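Local coordinates for TraM protein (Plasmid R64, PDB 3WZ3) that probably serves as an inner-membrane component of the plasmid's type IVB secretion (conjugation) apparatus, this chain being its periplasmic domain, at residues L36-Y48 and L125-S137. Numbering follows the deposited sequence. Where two conformers were deposited one is given.
Sequences LSPRFSDEGFAGY and LKPSGMEIRQMIS. With SO4 (sulfate ion), chain B.
Phe40 and Ile132 form a single beta bridge: Ile132 N donates to Arg39 O (2.8 Å, nearly straight at 171°), and Ser41 N donates to Ile132 O (2.9 Å) from above the carbonyl plane. Gly44 CA makes a CA-H...O contact with Ile132 O (3.4 Å, 170° at the hydrogen). Ser41 is the N-cap of helix 42-54; its OG accepts a capping hydrogen bond from Gly44 N (3.0 Å). Strand carbonyls occupy the space a CB of Gly44 or Gly47 would need, Gly47 CA lying 3.6 Å from Met135 O, and the axes of segments 42-48 and 130-137 approach to 5.7 Å. Water 2 links Glu43 O to Met135 N.

Toward the start of both segments, Lys126, extended beyond CG (chi2 -172°), carries NZ to Pro38 O (2.9 Å) and into a salt bridge with Glu131 OE1; Gln119 NE2 donates to Glu131 OE2. Water 1 donates to Pro38 O and accepts from Arg39 NH2 and Ser128 OG; that hydroxyl accepts from Met130 N in an ST turn.

On the apolar side, Ile132 CD1 lies over one face of the Phe40 ring, and selenomethionine Met135 brings CE to its edge, 3.8 Å from Phe40 CZ. Helix 7-22 packs against both strand residues. This joining of helices to an edge strand, 130-139, of the four-stranded antiparallel sheet is consistent with the NTF2-like fold of the DotI/IcmL family.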
ATOM      1  N   LEU A  36       6.878  -3.916  -6.273  1.00  9.15           N
ATOM      2  CA  LEU A  36       5.559  -3.997  -5.635  1.00  9.57           C
ATOM      3  C   LEU A  36       4.423  -4.081  -6.651  1.00  7.34           C
ATOM      4  O   LEU A  36       3.272  -4.379  -6.312  1.00  6.66           O
ATOM      5  CB  LEU A  36       5.337  -2.761  -4.762  1.00 15.67           C
ATOM      6  CG  LEU A  36       4.919  -2.982  -3.302  1.00 23.73           C
ATOM      7  CD1 LEU A  36       4.348  -1.713  -2.731  1.00 17.60           C
ATOM      8  CD2 LEU A  36       3.918  -4.118  -3.166  1.00 21.88           C
ATOM      9  N   SER A  37       4.725  -3.814  -7.915  1.00  6.89           N
ATOM     10  CA  SER A  37       3.697  -3.768  -8.952  0.50  6.57           C
ATOM     11  C   SER A  37       2.778  -5.007  -9.001  1.00  7.68           C
ATOM     12  O   SER A  37       1.586  -4.889  -9.269  1.00  5.46           O
ATOM     13  CB  SER A  37       4.347  -3.504 -10.319  0.50  7.70           C
ATOM     14  OG  SER A  37       3.372  -3.244 -11.315  0.50 11.58           O
ATOM     15  N   PRO A  38       3.339  -6.221  -8.753  1.00  6.27           N
ATOM     16  CA  PRO A  38       2.450  -7.392  -8.834  1.00  6.57           C
ATOM     17  C   PRO A  38       1.307  -7.371  -7.822  1.00  5.63           C
ATOM     18  O   PRO A  38       0.306  -8.101  -7.996  1.00  6.50           O
ATOM     19  CB  PRO A  38       3.380  -8.567  -8.520  1.00  9.98           C
ATOM     20  CG  PRO A  38       4.745  -8.082  -8.952  1.00  8.15           C
ATOM     21  CD  PRO A  38       4.756  -6.610  -8.596  1.00  7.39           C
ATOM     22  N   ARG A  39       1.424  -6.561  -6.776  1.00  5.27           N
ATOM     23  CA  ARG A  39       0.382  -6.520  -5.739  1.00  5.34           C
ATOM     24  C   ARG A  39      -0.772  -5.604  -6.134  1.00  5.17           C
ATOM     25  O   ARG A  39      -1.774  -5.527  -5.415  1.00  5.06           O
ATOM     26  CB  ARG A  39       0.958  -6.052  -4.397  1.00  6.72           C
ATOM     27  CG  ARG A  39       2.048  -6.951  -3.852  1.00 12.39           C
ATOM     28  CD  ARG A  39       1.456  -8.275  -3.427  1.00 17.07           C
ATOM     29  NE  ARG A  39       2.435  -9.206  -2.869  1.00 23.01           N
ATOM     30  CZ  ARG A  39       2.700 -10.404  -3.381  1.00 26.58           C
ATOM     31  NH1 ARG A  39       3.608 -11.183  -2.801  1.00 33.39           N
ATOM     32  NH2 ARG A  39       2.059 -10.827  -4.472  1.00 15.08           N
ATOM     33  N   PHE A  40      -0.658  -4.920  -7.271  1.00  4.84           N
ATOM     34  CA  PHE A  40      -1.625  -3.876  -7.659  1.00  4.89           C
ATOM     35  C   PHE A  40      -2.119  -4.069  -9.082  1.00  5.70           C
ATOM     36  O   PHE A  40      -1.367  -4.577  -9.919  1.00  6.83           O
ATOM     37  CB  PHE A  40      -0.946  -2.492  -7.640  1.00  5.51           C
ATOM     38  CG  PHE A  40      -0.610  -1.958  -6.269  1.00  3.62           C
ATOM     39  CD1 PHE A  40       0.562  -2.314  -5.621  1.00  6.60           C
ATOM     40  CD2 PHE A  40      -1.474  -1.056  -5.650  1.00  5.64           C
ATOM     41  CE1 PHE A  40       0.856  -1.778  -4.381  1.00  7.79           C
ATOM     42  CE2 PHE A  40      -1.182  -0.517  -4.417  1.00  6.79           C
ATOM     43  CZ  PHE A  40      -0.032  -0.880  -3.775  1.00  8.41           C
ATOM     44  N   SER A  41      -3.353  -3.649  -9.382  1.00  4.47           N
ATOM     45  CA  SER A  41      -3.680  -3.345 -10.768  1.00  5.25           C
ATOM     46  C   SER A  41      -3.016  -2.004 -11.095  1.00  5.86           C
ATOM     47  O   SER A  41      -2.605  -1.266 -10.198  1.00  5.13           O
ATOM     48  CB  SER A  41      -5.191  -3.202 -10.957  1.00  6.05           C
ATOM     49  OG  SER A  41      -5.667  -2.025 -10.310  1.00  5.63           O
ATOM     50  N   ASP A  42      -2.969  -1.634 -12.370  1.00  7.22           N
ATOM     51  CA  ASP A  42      -2.316  -0.370 -12.695  1.00  7.39           C
ATOM     52  C   ASP A  42      -3.088   0.836 -12.142  1.00  6.49           C
ATOM     53  O   ASP A  42      -2.485   1.829 -11.729  1.00  6.34           O
ATOM     54  CB  ASP A  42      -2.051  -0.274 -14.206  1.00  9.28           C
ATOM     55  CG  ASP A  42      -0.919  -1.201 -14.656  1.00 11.64           C
ATOM     56  OD1 ASP A  42      -0.242  -1.800 -13.792  1.00 13.79           O
ATOM     57  OD2 ASP A  42      -0.696  -1.346 -15.875  1.00 21.70           O
ATOM     58  N   GLU A  43      -4.421   0.758 -12.102  1.00  7.26           N
ATOM     59  CA  GLU A  43      -5.194   1.810 -11.434  1.00  9.22           C
ATOM     60  C   GLU A  43      -4.923   1.853  -9.928  1.00  6.78           C
ATOM     61  O   GLU A  43      -4.870   2.936  -9.323  1.00  8.30           O
ATOM     62  CB  GLU A  43      -6.690   1.638 -11.665  1.00 12.84           C
ATOM     63  CG  GLU A  43      -7.480   2.853 -11.216  1.00 19.45           C
ATOM     64  CD  GLU A  43      -7.316   4.039 -12.159  1.00 27.60           C
ATOM     65  OE1 GLU A  43      -6.854   3.822 -13.295  1.00 24.94           O
ATOM     66  OE2 GLU A  43      -7.660   5.185 -11.773  1.00 29.46           O
ATOM     67  N   GLY A  44      -4.739   0.695  -9.310  1.00  4.89           N
ATOM     68  CA  GLY A  44      -4.408   0.642  -7.905  1.00  7.32           C
ATOM     69  C   GLY A  44      -3.056   1.292  -7.652  1.00  6.59           C
ATOM     70  O   GLY A  44      -2.873   2.051  -6.695  1.00  6.79           O
ATOM     71  N   PHE A  45      -2.098   0.988  -8.525  1.00  5.33           N
ATOM     72  CA  PHE A  45      -0.748   1.505  -8.369  1.00  4.92           C
ATOM     73  C   PHE A  45      -0.745   3.040  -8.470  1.00  4.52           C
ATOM     74  O   PHE A  45       0.032   3.708  -7.792  1.00  5.05           O
ATOM     75  CB  PHE A  45       0.159   0.856  -9.427  1.00  4.83           C
ATOM     76  CG  PHE A  45       1.631   0.888  -9.096  1.00  6.73           C
ATOM     77  CD1 PHE A  45       2.200  -0.058  -8.254  1.00  6.84           C
ATOM     78  CD2 PHE A  45       2.455   1.841  -9.677  1.00  9.23           C
ATOM     79  CE1 PHE A  45       3.579  -0.030  -7.977  1.00  9.54           C
ATOM     80  CE2 PHE A  45       3.816   1.869  -9.395  1.00 10.36           C
ATOM     81  CZ  PHE A  45       4.373   0.934  -8.554  1.00  8.79           C
ATOM     82  N   ALA A  46      -1.618   3.590  -9.301  1.00  5.39           N
ATOM     83  CA  ALA A  46      -1.749   5.042  -9.373  1.00  6.96           C
ATOM     84  C   ALA A  46      -2.107   5.652  -8.032  1.00  6.51           C
ATOM     85  O   ALA A  46      -1.654   6.763  -7.716  1.00  6.93           O
ATOM     86  CB  ALA A  46      -2.788   5.423 -10.414  1.00  6.73           C
ATOM     87  N   GLY A  47      -2.919   4.965  -7.230  1.00  5.85           N
ATOM     88  CA  GLY A  47      -3.249   5.465  -5.906  1.00  5.68           C
ATOM     89  C   GLY A  47      -2.054   5.462  -4.969  1.00  6.61           C
ATOM     90  O   GLY A  47      -1.921   6.358  -4.127  1.00  7.13           O
ATOM     91  N   TYR A  48      -1.189   4.465  -5.100  1.00  6.25           N
ATOM     92  CA  TYR A  48       0.071   4.443  -4.349  1.00  5.43           C
ATOM     93  C   TYR A  48       0.968   5.618  -4.779  1.00  6.57           C
ATOM     94  O   TYR A  48       1.511   6.324  -3.942  1.00  5.51           O
ATOM     95  CB  TYR A  48       0.756   3.093  -4.594  1.00  4.57           C
ATOM     96  CG  TYR A  48       2.152   2.905  -4.049  1.00  7.24           C
ATOM     97  CD1 TYR A  48       2.483   3.309  -2.765  1.00  6.66           C
ATOM     98  CD2 TYR A  48       3.106   2.225  -4.789  1.00 10.93           C
ATOM     99  CE1 TYR A  48       3.749   3.099  -2.255  1.00  7.46           C
ATOM    100  CE2 TYR A  48       4.393   2.003  -4.280  1.00 14.27           C
ATOM    101  CZ  TYR A  48       4.694   2.453  -3.011  1.00 10.19           C
ATOM    102  OH  TYR A  48       5.955   2.240  -2.490  1.00 12.21           O
ATOM    103  N   LEU A 125      -2.750 -16.031 -13.833  1.00  9.64           N
ATOM    104  CA  LEU A 125      -2.107 -14.759 -14.148  1.00  9.60           C
ATOM    105  C   LEU A 125      -1.226 -14.262 -12.995  1.00 12.31           C
ATOM    106  O   LEU A 125      -0.072 -13.888 -13.193  1.00 15.19           O
ATOM    107  CB  LEU A 125      -3.182 -13.724 -14.472  1.00 14.33           C
ATOM    108  CG  LEU A 125      -3.356 -13.178 -15.889  1.00 31.28           C
ATOM    109  CD1 LEU A 125      -2.975 -14.184 -16.963  1.00 21.64           C
ATOM    110  CD2 LEU A 125      -4.786 -12.676 -16.085  1.00 24.43           C
ATOM    111  N   LYS A 126      -1.786 -14.251 -11.786  1.00  9.48           N
ATOM    112  CA  LYS A 126      -1.048 -13.918 -10.585  1.00  9.55           C
ATOM    113  C   LYS A 126      -1.321 -14.987  -9.538  1.00  8.47           C
ATOM    114  O   LYS A 126      -2.469 -15.159  -9.107  1.00  8.07           O
ATOM    115  CB  LYS A 126      -1.495 -12.561 -10.031  1.00  8.45           C
ATOM    116  CG  LYS A 126      -1.144 -11.383 -10.896  1.00  7.66           C
ATOM    117  CD  LYS A 126      -1.467 -10.077 -10.165  1.00  7.20           C
ATOM    118  CE  LYS A 126      -1.038  -8.897 -11.024  1.00  6.87           C
ATOM    119  NZ  LYS A 126      -1.304  -7.587 -10.354  1.00  7.13           N
ATOM    120  N   PRO A 127      -0.287 -15.726  -9.131  1.00  8.62           N
ATOM    121  CA  PRO A 127      -0.545 -16.873  -8.257  1.00  8.46           C
ATOM    122  C   PRO A 127      -1.153 -16.513  -6.901  1.00  9.66           C
ATOM    123  O   PRO A 127      -1.756 -17.387  -6.278  1.00 10.77           O
ATOM    124  CB  PRO A 127       0.840 -17.532  -8.114  1.00 11.31           C
ATOM    125  CG  PRO A 127       1.797 -16.417  -8.394  1.00 11.08           C
ATOM    126  CD  PRO A 127       1.156 -15.592  -9.451  1.00  9.76           C
ATOM    127  N   SER A 128      -1.013 -15.258  -6.461  1.00  7.53           N
ATOM    128  CA  SER A 128      -1.688 -14.817  -5.236  1.00  8.11           C
ATOM    129  C   SER A 128      -3.196 -14.825  -5.401  1.00  7.98           C
ATOM    130  O   SER A 128      -3.915 -14.865  -4.412  1.00  7.36           O
ATOM    131  CB  SER A 128      -1.290 -13.377  -4.880  1.00  7.44           C
ATOM    132  OG  SER A 128      -1.793 -12.486  -5.841  1.00  9.36           O
ATOM    133  N   GLY A 129      -3.658 -14.735  -6.644  1.00  6.12           N
ATOM    134  CA  GLY A 129      -5.073 -14.585  -6.930  1.00  5.94           C
ATOM    135  C   GLY A 129      -5.688 -13.269  -6.502  1.00  5.24           C
ATOM    136  O   GLY A 129      -6.921 -13.157  -6.453  1.00  6.08           O
HETATM  137  N   MSE A 130      -4.859 -12.271  -6.196  1.00  4.65           N
HETATM  138  CA  MSE A 130      -5.385 -10.994  -5.722  1.00  6.24           C
HETATM  139  C   MSE A 130      -4.546  -9.830  -6.216  1.00  5.02           C
HETATM  140  O   MSE A 130      -3.351  -9.987  -6.502  1.00  5.17           O
HETATM  141  CB  MSE A 130      -5.369 -10.969  -4.194  1.00  6.61           C
HETATM  142  CG  MSE A 130      -6.424 -11.882  -3.576  1.00  7.33           C
HETATM  143 SE   MSE A 130      -6.416 -11.873  -1.607  1.00 12.76          SE
HETATM  144  CE  MSE A 130      -4.878 -13.019  -1.327  1.00 11.11           C
ATOM    145  N   GLU A 131      -5.158  -8.652  -6.250  1.00  4.96           N
ATOM    146  CA  GLU A 131      -4.415  -7.413  -6.478  1.00  4.08           C
ATOM    147  C   GLU A 131      -5.212  -6.242  -5.932  1.00  5.62           C
ATOM    148  O   GLU A 131      -6.450  -6.279  -5.871  1.00  5.60           O
ATOM    149  CB  GLU A 131      -4.116  -7.217  -7.972  1.00  6.38           C
ATOM    150  CG  GLU A 131      -5.320  -6.860  -8.780  1.00  5.86           C
ATOM    151  CD  GLU A 131      -5.094  -6.918 -10.281  1.00  7.50           C
ATOM    152  OE1 GLU A 131      -3.945  -7.180 -10.718  1.00 10.19           O
ATOM    153  OE2 GLU A 131      -6.069  -6.698 -11.036  1.00  9.89           O
ATOM    154  N   ILE A 132      -4.509  -5.195  -5.528  1.00  4.41           N
ATOM    155  CA  ILE A 132      -5.148  -3.982  -5.053  1.00  4.26           C
ATOM    156  C   ILE A 132      -5.585  -3.128  -6.235  1.00  4.41           C
ATOM    157  O   ILE A 132      -4.750  -2.670  -7.028  1.00  4.27           O
ATOM    158  CB  ILE A 132      -4.153  -3.188  -4.190  1.00  3.91           C
ATOM    159  CG1 ILE A 132      -3.809  -3.994  -2.930  1.00  5.72           C
ATOM    160  CG2 ILE A 132      -4.732  -1.815  -3.862  1.00  4.78           C
ATOM    161  CD1 ILE A 132      -2.627  -3.423  -2.126  1.00  7.98           C
ATOM    162  N   ARG A 133      -6.888  -2.889  -6.353  1.00  6.60           N
ATOM    163  CA  ARG A 133      -7.393  -2.077  -7.459  1.00  5.38           C
ATOM    164  C   ARG A 133      -7.639  -0.628  -7.108  1.00  6.11           C
ATOM    165  O   ARG A 133      -7.825   0.198  -8.007  1.00  7.04           O
ATOM    166  CB  ARG A 133      -8.668  -2.666  -8.057  1.00  8.29           C
ATOM    167  CG  ARG A 133      -9.788  -2.764  -7.061  1.00  9.56           C
ATOM    168  CD  ARG A 133     -11.122  -3.115  -7.737  1.00 13.40           C
ATOM    169  NE  ARG A 133     -11.713  -1.975  -8.412  1.00 17.68           N
ATOM    170  CZ  ARG A 133     -11.938  -1.920  -9.722  1.00 23.19           C
ATOM    171  NH1 ARG A 133     -11.619  -2.952 -10.498  1.00 20.73           N
ATOM    172  NH2 ARG A 133     -12.475  -0.829 -10.257  1.00 28.07           N
ATOM    173  N   GLN A 134      -7.614  -0.306  -5.816  1.00  5.08           N
ATOM    174  CA  GLN A 134      -7.776   1.077  -5.365  1.00  4.79           C
ATOM    175  C   GLN A 134      -7.097   1.270  -4.032  1.00  6.74           C
ATOM    176  O   GLN A 134      -7.220   0.425  -3.154  1.00  5.13           O
ATOM    177  CB  GLN A 134      -9.255   1.463  -5.248  1.00  7.22           C
ATOM    178  CG  GLN A 134      -9.443   2.973  -5.027  1.00  8.49           C
ATOM    179  CD  GLN A 134     -10.878   3.413  -5.132  1.00 13.12           C
ATOM    180  OE1 GLN A 134     -11.206   4.328  -5.890  1.00 19.56           O
ATOM    181  NE2 GLN A 134     -11.738   2.787  -4.365  1.00 10.35           N
HETATM  182  N   MSE A 135      -6.365   2.378  -3.903  1.00  5.94           N
HETATM  183  CA  MSE A 135      -5.679   2.759  -2.664  1.00  6.26           C
HETATM  184  C   MSE A 135      -5.952   4.229  -2.417  1.00  7.91           C
HETATM  185  O   MSE A 135      -5.722   5.067  -3.304  1.00  8.84           O
HETATM  186  CB  MSE A 135      -4.170   2.549  -2.766  1.00  7.25           C
HETATM  187  CG  MSE A 135      -3.430   3.040  -1.546  1.00  8.63           C
HETATM  188 SE   MSE A 135      -1.520   2.538  -1.542  1.00 18.04          SE
HETATM  189  CE  MSE A 135      -1.610   0.775  -0.744  1.00 15.77           C
ATOM    190  N   ILE A 136      -6.480   4.538  -1.238  1.00  8.66           N
ATOM    191  CA  ILE A 136      -6.837   5.911  -0.887  1.00  9.19           C
ATOM    192  C   ILE A 136      -6.283   6.212   0.487  1.00  9.84           C
ATOM    193  O   ILE A 136      -6.581   5.507   1.448  1.00 10.55           O
ATOM    194  CB  ILE A 136      -8.350   6.109  -0.799  1.00 10.15           C
ATOM    195  CG1 ILE A 136      -9.018   5.811  -2.143  1.00 10.91           C
ATOM    196  CG2 ILE A 136      -8.670   7.538  -0.339  1.00 11.39           C
ATOM    197  CD1 ILE A 136     -10.521   5.637  -2.051  1.00 15.09           C
ATOM    198  N   SER A 137      -5.461   7.248   0.581  1.00 12.40           N
ATOM    199  CA  SER A 137      -4.902   7.688   1.843  1.00 16.28           C
ATOM    200  C   SER A 137      -5.788   8.767   2.435  1.00 18.51           C
ATOM    201  O   SER A 137      -6.169   9.722   1.752  1.00 27.08           O
ATOM    202  CB  SER A 137      -3.487   8.259   1.629  1.00 17.29           C
ATOM    203  OG  SER A 137      -2.924   8.741   2.855  1.00 17.63           O
TER
HETATM  204  S   SO4 B 301       3.864  -6.888 -12.901  1.00 11.59           S
HETATM  205  O1  SO4 B 301       2.785  -7.694 -12.360  1.00 15.58           O
HETATM  206  O2  SO4 B 301       3.595  -5.492 -12.599  1.00 13.35           O
HETATM  207  O3  SO4 B 301       5.147  -7.157 -12.258  1.00 18.56           O
HETATM  208  O4  SO4 B 301       3.931  -7.110 -14.347  1.00 14.52           O
HETATM  209  O   HOH W   1      -0.132 -10.311  -6.345  1.00 10.95           O
HETATM  210  O   HOH W   2      -5.999   3.681  -6.571  1.00  9.10           O
HETATM  211  O   HOH W   3      -3.986   8.028  -3.720  1.00 21.27           O